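PDB 5TJJ: transcriptional regulator, IclR family, which probably acts as a DNA-binding transcription factor, joining a helix-turn-helix domain to an IclR-type C-terminal domain, and assembles from two subunits. Local coordinates for residues R50-E53 with F57-Y60; D85-A90 with L107-R112; V116-S121 with A144-C149. All blocks are in the same frame, centred on the assembly; numbering follows the deposited sequence.

Contact 1: residues R50-E53 with F57-Y60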
loop_
_atom_site.group_PDB
_atom_site.type_symbol
_atom_site.label_atom_id
_atom_site.label_comp_id
_atom_site.label_asym_id
_atom_site.label_seq_id
_atom_site.Cartn_x
_atom_site.Cartn_y
_atom_site.Cartn_z
ATOM N N ARG A 50 -2.317 4.632 -21.701
ATOM C CA ARG A 50 -1.060 4.296 -22.353
ATOM C C ARG A 50 0.145 4.992 -21.658
ATOM O O ARG A 50 1.234 4.440 -21.605
ATOM C CB ARG A 50 -1.119 4.603 -23.863
ATOM C CG ARG A 50 -1.783 3.497 -24.700
ATOM C CD ARG A 50 -1.988 3.935 -26.161
ATOM N NE ARG A 50 -1.930 2.872 -27.196
ATOM C CZ ARG A 50 -1.001 2.737 -28.162
ATOM N NH1 ARG A 50 0.030 3.582 -28.262
ATOM N NH2 ARG A 50 -1.094 1.734 -29.039
ATOM N N THR A 51 -0.064 6.188 -21.114
ATOM C CA THR A 51 0.990 6.894 -20.378
ATOM C C THR A 51 1.310 6.142 -19.086
ATOM O O THR A 51 2.489 5.911 -18.784
ATOM C CB THR A 51 0.582 8.348 -20.085
ATOM O OG1 THR A 51 0.230 8.969 -21.315
ATOM C CG2 THR A 51 1.705 9.132 -19.459
ATOM N N LEU A 52 0.268 5.726 -18.367
ATOM C CA LEU A 52 0.419 4.891 -17.167
ATOM C C LEU A 52 1.100 3.551 -17.462
ATOM O O LEU A 52 1.945 3.099 -16.696
ATOM C CB LEU A 52 -0.947 4.643 -16.482
ATOM C CG LEU A 52 -1.703 5.846 -15.890
ATOM C CD1 LEU A 52 -3.081 5.454 -15.393
ATOM C CD2 LEU A 52 -0.947 6.513 -14.768
ATOM N N GLU A 53 0.729 2.929 -18.575
ATOM C CA GLU A 53 1.331 1.670 -19.017
ATOM C C GLU A 53 2.830 1.794 -19.290
ATOM O O GLU A 53 3.596 0.876 -19.011
ATOM C CB GLU A 53 0.628 1.152 -20.280
ATOM C CG GLU A 53 0.795 -0.345 -20.494
ATOM C CD GLU A 53 0.725 -0.773 -21.960
ATOM O OE1 GLU A 53 1.676 -1.459 -22.400
ATOM O OE2 GLU A 53 -0.276 -0.446 -22.664
ATOM N N PHE A 57 2.583 1.507 -14.230
ATOM C CA PHE A 57 1.521 1.702 -13.247
ATOM C C PHE A 57 0.215 1.000 -13.676
ATOM O O PHE A 57 -0.665 0.743 -12.842
ATOM C CB PHE A 57 1.226 3.190 -13.053
ATOM C CG PHE A 57 2.244 3.942 -12.211
ATOM C CD1 PHE A 57 3.556 3.514 -12.051
ATOM C CD2 PHE A 57 1.890 5.161 -11.645
ATOM C CE1 PHE A 57 4.470 4.268 -11.301
ATOM C CE2 PHE A 57 2.803 5.915 -10.896
ATOM C CZ PHE A 57 4.093 5.468 -10.717
ATOM N N VAL A 58 0.100 0.700 -14.976
ATOM C CA VAL A 58 -1.001 -0.084 -15.553
ATOM C C VAL A 58 -0.391 -1.159 -16.440
ATOM O O VAL A 58 0.698 -0.965 -16.967
ATOM C CB VAL A 58 -1.949 0.849 -16.368
ATOM C CG1 VAL A 58 -2.762 0.090 -17.410
ATOM C CG2 VAL A 58 -2.866 1.626 -15.417
ATOM N N SER A 59 -1.064 -2.292 -16.611
ATOM C CA SER A 59 -0.694 -3.205 -17.714
ATOM C C SER A 59 -1.842 -3.487 -18.637
ATOM O O SER A 59 -2.999 -3.260 -18.318
ATOM C CB SER A 59 -0.043 -4.509 -17.232
ATOM O OG SER A 59 -0.505 -4.883 -15.962
ATOM N N TYR A 60 -1.479 -3.971 -19.813
ATOM C CA TYR A 60 -2.421 -4.256 -20.886
ATOM C C TYR A 60 -2.143 -5.690 -21.353
ATOM O O TYR A 60 -0.998 -6.115 -21.448
ATOM C CB TYR A 60 -2.229 -3.220 -22.000
ATOM C CG TYR A 60 -3.092 -3.409 -23.228
ATOM C CD1 TYR A 60 -4.460 -3.145 -23.185
ATOM C CD2 TYR A 60 -2.540 -3.817 -24.448
ATOM C CE1 TYR A 60 -5.260 -3.289 -24.298
ATOM C CE2 TYR A 60 -3.341 -3.968 -25.569
ATOM C CZ TYR A 60 -4.703 -3.704 -25.487
ATOM O OH TYR A 60 -5.538 -3.865 -26.590
#
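The carboxylate of E53 lies close to parallel with the ring of Y60, the two planes 19° apart, but the groups cross at a slant and the carboxylate reaches the base of the ring. OE2 of E53 comes to 3.5 Å from CB of Y60 and to 4.1 Å from its CG. The Y60 ring also meets Y67, and its hydroxyl is hydrogen-bonded to NE of R65. The F57 ring has CD2 of L52 obliquely beside it and leads on to L73 and L76 of helix 73-83. E53 is placed by its first torsion (CG anti to the backbone N, chi1 -158°) and an extended chain, so that CG passes 3.6 Å from O of V58 on its way to Y60. Its OE1 makes a long, weak ion pair with NH2 of R112 of the second subunit. Swapping in an alanine here would probably uncover CB of Y60 and leave that R112 without this partner. Between these flanks, O of L52 accepts from N of F57 at 3.0 Å, with 143° at the hydrogen, and weakly from N of V58. A CA-H...O contact joins CA of E53 to O of V58 at 3.4 Å, while CB of L52 packs on CG2 of V58 at 3.7 Å. Helix 42-54 turning directly into strand 58-61, which pairs with strand 66-69, is the topology of a winged helix-turn-helix.

Contact 2: residues D85-A90 with L107-R112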
loop_
_atom_site.group_PDB
_atom_site.type_symbol
_atom_site.label_atom_id
_atom_site.label_comp_id
_atom_site.label_asym_id
_atom_site.label_seq_id
_atom_site.Cartn_x
_atom_site.Cartn_y
_atom_site.Cartn_z
ATOM N N ASP A 85 2.214 4.010 8.079
ATOM C CA ASP A 85 1.191 3.050 7.740
ATOM C C ASP A 85 -0.196 3.673 7.970
ATOM O O ASP A 85 -0.297 4.856 8.331
ATOM C CB ASP A 85 1.457 1.688 8.399
ATOM C CG ASP A 85 1.157 1.648 9.877
ATOM O OD1 ASP A 85 0.926 2.690 10.520
ATOM O OD2 ASP A 85 1.144 0.509 10.397
ATOM N N VAL A 86 -1.254 2.915 7.694
ATOM C CA VAL A 86 -2.623 3.451 7.757
ATOM C C VAL A 86 -2.952 4.000 9.147
ATOM O O VAL A 86 -3.538 5.069 9.272
ATOM C CB VAL A 86 -3.657 2.390 7.313
ATOM C CG1 VAL A 86 -5.081 2.825 7.616
ATOM C CG2 VAL A 86 -3.498 2.127 5.824
ATOM N N TYR A 87 -2.519 3.301 10.183
ATOM C CA TYR A 87 -2.840 3.688 11.554
ATOM C C TYR A 87 -2.167 5.052 11.849
ATOM O O TYR A 87 -2.823 5.951 12.340
ATOM C CB TYR A 87 -2.463 2.576 12.569
ATOM C CG TYR A 87 -3.306 1.272 12.474
ATOM C CD1 TYR A 87 -3.769 0.747 11.238
ATOM C CD2 TYR A 87 -3.608 0.532 13.615
ATOM C CE1 TYR A 87 -4.505 -0.438 11.170
ATOM C CE2 TYR A 87 -4.348 -0.649 13.544
ATOM C CZ TYR A 87 -4.793 -1.123 12.325
ATOM O OH TYR A 87 -5.520 -2.291 12.261
ATOM N N ALA A 88 -0.896 5.212 11.472
ATOM C CA ALA A 88 -0.186 6.523 11.532
ATOM C C ALA A 88 -0.924 7.668 10.829
ATOM O O ALA A 88 -1.071 8.760 11.387
ATOM C CB ALA A 88 1.228 6.401 10.963
ATOM N N HIS A 89 -1.383 7.413 9.600
ATOM C CA HIS A 89 -2.195 8.390 8.856
ATOM C C HIS A 89 -3.517 8.663 9.517
ATOM O O HIS A 89 -4.007 9.804 9.475
ATOM C CB HIS A 89 -2.435 7.937 7.427
ATOM C CG HIS A 89 -1.221 8.056 6.567
ATOM N ND1 HIS A 89 -0.767 9.269 6.101
ATOM C CD2 HIS A 89 -0.350 7.124 6.107
ATOM C CE1 HIS A 89 0.325 9.082 5.392
ATOM N NE2 HIS A 89 0.593 7.790 5.371
ATOM N N ALA A 90 -4.107 7.615 10.081
ATOM C CA ALA A 90 -5.349 7.739 10.824
ATOM C C ALA A 90 -5.131 8.654 12.019
ATOM O O ALA A 90 -5.937 9.555 12.243
ATOM C CB ALA A 90 -5.889 6.379 11.262
ATOM N N LEU A 107 -9.103 6.869 18.396
ATOM C CA LEU A 107 -9.153 5.800 17.404
ATOM C C LEU A 107 -9.413 4.454 18.119
ATOM O O LEU A 107 -8.575 3.994 18.895
ATOM C CB LEU A 107 -7.839 5.781 16.609
ATOM C CG LEU A 107 -7.687 4.717 15.543
ATOM C CD1 LEU A 107 -8.786 4.842 14.493
ATOM C CD2 LEU A 107 -6.309 4.830 14.911
ATOM N N VAL A 108 -10.560 3.833 17.824
ATOM C CA VAL A 108 -11.009 2.600 18.496
ATOM C C VAL A 108 -10.928 1.387 17.562
ATOM O O VAL A 108 -11.354 1.449 16.414
ATOM C CB VAL A 108 -12.455 2.750 18.968
ATOM C CG1 VAL A 108 -12.804 1.645 19.931
ATOM C CG2 VAL A 108 -12.662 4.131 19.590
ATOM N N LYS A 109 -10.436 0.268 18.070
ATOM C CA LYS A 109 -10.265 -0.925 17.242
ATOM C C LYS A 109 -10.981 -2.103 17.848
ATOM O O LYS A 109 -10.941 -2.301 19.051
ATOM C CB LYS A 109 -8.796 -1.253 17.153
ATOM C CG LYS A 109 -8.496 -2.633 16.641
ATOM C CD LYS A 109 -7.056 -2.708 16.227
ATOM C CE LYS A 109 -6.701 -4.116 15.812
ATOM N NZ LYS A 109 -5.395 -4.043 15.117
ATOM N N ARG A 110 -11.552 -2.933 16.999
ATOM C CA ARG A 110 -12.211 -4.129 17.463
ATOM C C ARG A 110 -11.213 -5.232 17.834
ATOM O O ARG A 110 -10.208 -5.421 17.156
ATOM C CB ARG A 110 -13.138 -4.652 16.391
ATOM C CG ARG A 110 -14.249 -5.513 16.945
ATOM C CD ARG A 110 -14.883 -6.367 15.871
ATOM N NE ARG A 110 -15.844 -5.619 15.072
ATOM C CZ ARG A 110 -17.175 -5.667 15.213
ATOM N NH1 ARG A 110 -17.924 -4.927 14.391
ATOM N NH2 ARG A 110 -17.769 -6.425 16.160
ATOM N N LEU A 111 -11.495 -5.937 18.931
ATOM C CA LEU A 111 -10.781 -7.170 19.279
ATOM C C LEU A 111 -11.719 -8.354 19.189
ATOM O O LEU A 111 -12.925 -8.204 18.974
ATOM C CB LEU A 111 -10.192 -7.090 20.687
ATOM C CG LEU A 111 -9.171 -5.980 20.908
ATOM C CD1 LEU A 111 -8.801 -5.907 22.372
ATOM C CD2 LEU A 111 -7.942 -6.179 20.051
ATOM N N ARG A 112 -11.149 -9.538 19.347
ATOM C CA ARG A 112 -11.937 -10.736 19.566
ATOM C C ARG A 112 -12.602 -10.697 20.960
ATOM O O ARG A 112 -12.196 -9.956 21.849
ATOM C CB ARG A 112 -11.082 -12.004 19.370
ATOM C CG ARG A 112 -10.532 -12.160 17.952
ATOM C CD ARG A 112 -9.617 -13.373 17.778
ATOM N NE ARG A 112 -10.260 -14.506 17.085
ATOM C CZ ARG A 112 -10.842 -15.573 17.663
ATOM N NH1 ARG A 112 -10.916 -15.695 18.999
ATOM N NH2 ARG A 112 -11.366 -16.531 16.888
#
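Two different first torsions bring Y87 and K109 together: K109 sets CG anti to its backbone N (chi1 165°) and runs out fully extended, whereas Y87 keeps CG beside its N (chi1 -68°) and swings its ring from the helix flank toward the strand. The side chains cross at about a right angle. NZ of K109 stands 3.4 Å from OH of Y87, a weak hydrogen bond with the lysine as donor, and 3.9 Å from CE2 of the same ring. Because NZ lies near the ring plane, at the edge, the geometry does not support a cation-pi reading. Deeper in, CB of A90 meets CD2 of L107 at 4.0 Å, and L107 continues to L91 and L94 of the same helix and to I119 on the neighbouring strand. The axes of helix 86-90 and strand 107-110 approach to 10.9 Å, their N-to-C directions 146° apart, nearer antiparallel than parallel, and helix 86-101 packs on the sheet of the GAF-like domain through L107. D85 supplies the N-cap: its OD1 accepts from N of A88 at 3.3 Å in a nearly straight bond, satisfying an amide of the first turn. Chemically, then, an apolar buried pair sits inside and a lysine-tyrosine pair at the more exposed margin; so long a polar bond is likely to add little hold beyond the packing of L107 under the helix.

Contact 3: residues V116-S121 with A144-C149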
loop_
_atom_site.group_PDB
_atom_site.type_symbol
_atom_site.label_atom_id
_atom_site.label_comp_id
_atom_site.label_asym_id
_atom_site.label_seq_id
_atom_site.Cartn_x
_atom_site.Cartn_y
_atom_site.Cartn_z
ATOM N N VAL A 116 -13.458 -3.944 22.586
ATOM C CA VAL A 116 -12.829 -2.919 21.751
ATOM C C VAL A 116 -11.714 -2.289 22.545
ATOM O O VAL A 116 -11.736 -2.369 23.779
ATOM C CB VAL A 116 -13.825 -1.838 21.287
ATOM C CG1 VAL A 116 -14.902 -2.463 20.399
ATOM C CG2 VAL A 116 -14.479 -1.120 22.435
ATOM N N ILE A 117 -10.778 -1.636 21.852
ATOM C CA ILE A 117 -9.633 -0.999 22.505
ATOM C C ILE A 117 -9.273 0.368 21.884
ATOM O O ILE A 117 -9.295 0.537 20.658
ATOM C CB ILE A 117 -8.432 -1.969 22.541
ATOM C CG1 ILE A 117 -7.298 -1.438 23.404
ATOM C CG2 ILE A 117 -7.911 -2.274 21.151
ATOM C CD1 ILE A 117 -6.116 -2.397 23.514
ATOM N N TYR A 118 -8.978 1.350 22.741
ATOM C CA TYR A 118 -8.352 2.595 22.294
ATOM C C TYR A 118 -6.915 2.314 21.830
ATOM O O TYR A 118 -6.118 1.752 22.579
ATOM C CB TYR A 118 -8.312 3.620 23.422
ATOM C CG TYR A 118 -9.626 4.258 23.814
ATOM C CD1 TYR A 118 -10.796 4.063 23.071
ATOM C CD2 TYR A 118 -9.692 5.094 24.933
ATOM C CE1 TYR A 118 -11.986 4.666 23.433
ATOM C CE2 TYR A 118 -10.883 5.718 25.305
ATOM C CZ TYR A 118 -12.038 5.503 24.543
ATOM O OH TYR A 118 -13.260 6.098 24.878
ATOM N N ILE A 119 -6.606 2.671 20.587
ATOM C CA ILE A 119 -5.249 2.507 20.040
ATOM C C ILE A 119 -4.521 3.830 19.750
ATOM O O ILE A 119 -3.370 3.825 19.395
ATOM C CB ILE A 119 -5.242 1.572 18.816
ATOM C CG1 ILE A 119 -6.092 2.112 17.681
ATOM C CG2 ILE A 119 -5.767 0.189 19.188
ATOM C CD1 ILE A 119 -5.751 1.484 16.332
ATOM N N GLY A 120 -5.175 4.961 19.943
ATOM C CA GLY A 120 -4.522 6.255 19.761
ATOM C C GLY A 120 -5.486 7.364 20.126
ATOM O O GLY A 120 -6.681 7.143 20.112
ATOM N N SER A 121 -4.955 8.525 20.499
ATOM C CA SER A 121 -5.752 9.715 20.755
ATOM C C SER A 121 -5.007 10.957 20.326
ATOM O O SER A 121 -3.822 10.926 20.098
ATOM C CB SER A 121 -6.105 9.849 22.243
ATOM O OG SER A 121 -4.936 10.149 22.980
ATOM N N ALA A 144 -21.534 2.543 24.641
ATOM C CA ALA A 144 -21.529 3.962 24.238
ATOM C C ALA A 144 -21.516 4.148 22.696
ATOM O O ALA A 144 -21.751 3.183 21.959
ATOM C CB ALA A 144 -20.364 4.699 24.924
ATOM N N ALA A 145 -21.255 5.368 22.219
ATOM C CA ALA A 145 -21.328 5.687 20.790
ATOM C C ALA A 145 -20.459 4.794 19.908
ATOM O O ALA A 145 -20.914 4.305 18.848
ATOM C CB ALA A 145 -20.989 7.152 20.547
ATOM N N PHE A 146 -19.222 4.579 20.344
ATOM C CA PHE A 146 -18.286 3.790 19.552
ATOM C C PHE A 146 -18.636 2.301 19.483
ATOM O O PHE A 146 -18.364 1.669 18.454
ATOM C CB PHE A 146 -16.817 4.009 19.950
ATOM C CG PHE A 146 -16.508 3.713 21.369
ATOM C CD1 PHE A 146 -16.346 2.407 21.802
ATOM C CD2 PHE A 146 -16.345 4.751 22.283
ATOM C CE1 PHE A 146 -16.050 2.135 23.132
ATOM C CE2 PHE A 146 -16.042 4.482 23.608
ATOM C CZ PHE A 146 -15.883 3.173 24.028
ATOM N N GLY A 147 -19.211 1.756 20.560
ATOM C CA GLY A 147 -19.726 0.404 20.564
ATOM C C GLY A 147 -20.799 0.201 19.493
ATOM O O GLY A 147 -20.690 -0.674 18.629
ATOM N N ARG A 148 -21.816 1.050 19.533
ATOM C CA ARG A 148 -22.874 1.037 18.532
ATOM C C ARG A 148 -22.399 1.170 17.071
ATOM O O ARG A 148 -23.077 0.676 16.158
ATOM C CB ARG A 148 -23.852 2.176 18.814
ATOM C CG ARG A 148 -24.674 1.985 20.065
ATOM C CD ARG A 148 -25.939 2.826 20.020
ATOM N NE ARG A 148 -25.700 4.177 20.497
ATOM C CZ ARG A 148 -25.527 4.514 21.767
ATOM N NH1 ARG A 148 -25.582 3.601 22.739
ATOM N NH2 ARG A 148 -25.315 5.781 22.062
ATOM N N CYS A 149 -21.284 1.864 16.839
ATOM C CA CYS A 149 -20.757 1.937 15.486
ATOM C C CYS A 149 -20.182 0.631 14.989
ATOM O O CYS A 149 -20.225 0.404 13.798
ATOM C CB CYS A 149 -19.707 3.018 15.321
ATOM S SG CYS A 149 -20.388 4.669 15.329
#
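F146 presents one face to the edge of Y118, overlapping it as an offset edge-to-face (T-shaped) pair. The ring centroids are 5.7 Å apart and the planes stand at 67°, with CE1 of Y118 over the F146 face. The pair joins helix 144-151 to the six-stranded antiparallel sheet of the GAF-like domain through strand 115-122. The closest approach within it is made by OH of Y118, which is 3.5 Å from CE2 of F146. Toward the other end of the same ring, and obliquely, CG2 of V116 touches CE1 of F146 at 3.7 Å, so two residues spaced two apart on the strand meet different ends of the phenylalanine ring, V116 near CD1 and CE1, Y118 near CE2 and CZ. F146 reaches them through a chi1 of 58°, which holds CG between its backbone N and carbonyl carbon and sends the ring out toward the strand. F139 meets both aromatic rings; no other chain of the assembly touches the two segments. No hydrogen bond crosses between them; the evidence is for apolar and ring packing alone. Elsewhere on the helix, A145 and C149 pack on strands 194-197 and 204-212. R148 forms a salt bridge with E199, and O of A144 sits over the border of one face of the R148 guanidinium, 3.9 Å from its plane.

How the contacts relate
From the N terminus the contacts come in series, none nesting in or crossing another. Contact 1 closes the tightest loop, three residues between helix 42-54 and strand 58-61 in the helix-turn-helix domain. Helix 73-83 leads to the C-terminal domain, where contact 2 closes a loop of 16 residues, most of them the rest of helix 86-101, and contact 3, bringing strand 115-122 against helix 144-151, one of 22 that includes strand 138-140. Contacts 2 and 3 share the sheet: their strands are neighbours, with N of K109 2.8 Å from O of I117, and their helices pack on opposite faces. The centres of contacts 1 and 3 are 41 Å apart. Contacts 1 and 2 each touch the second subunit.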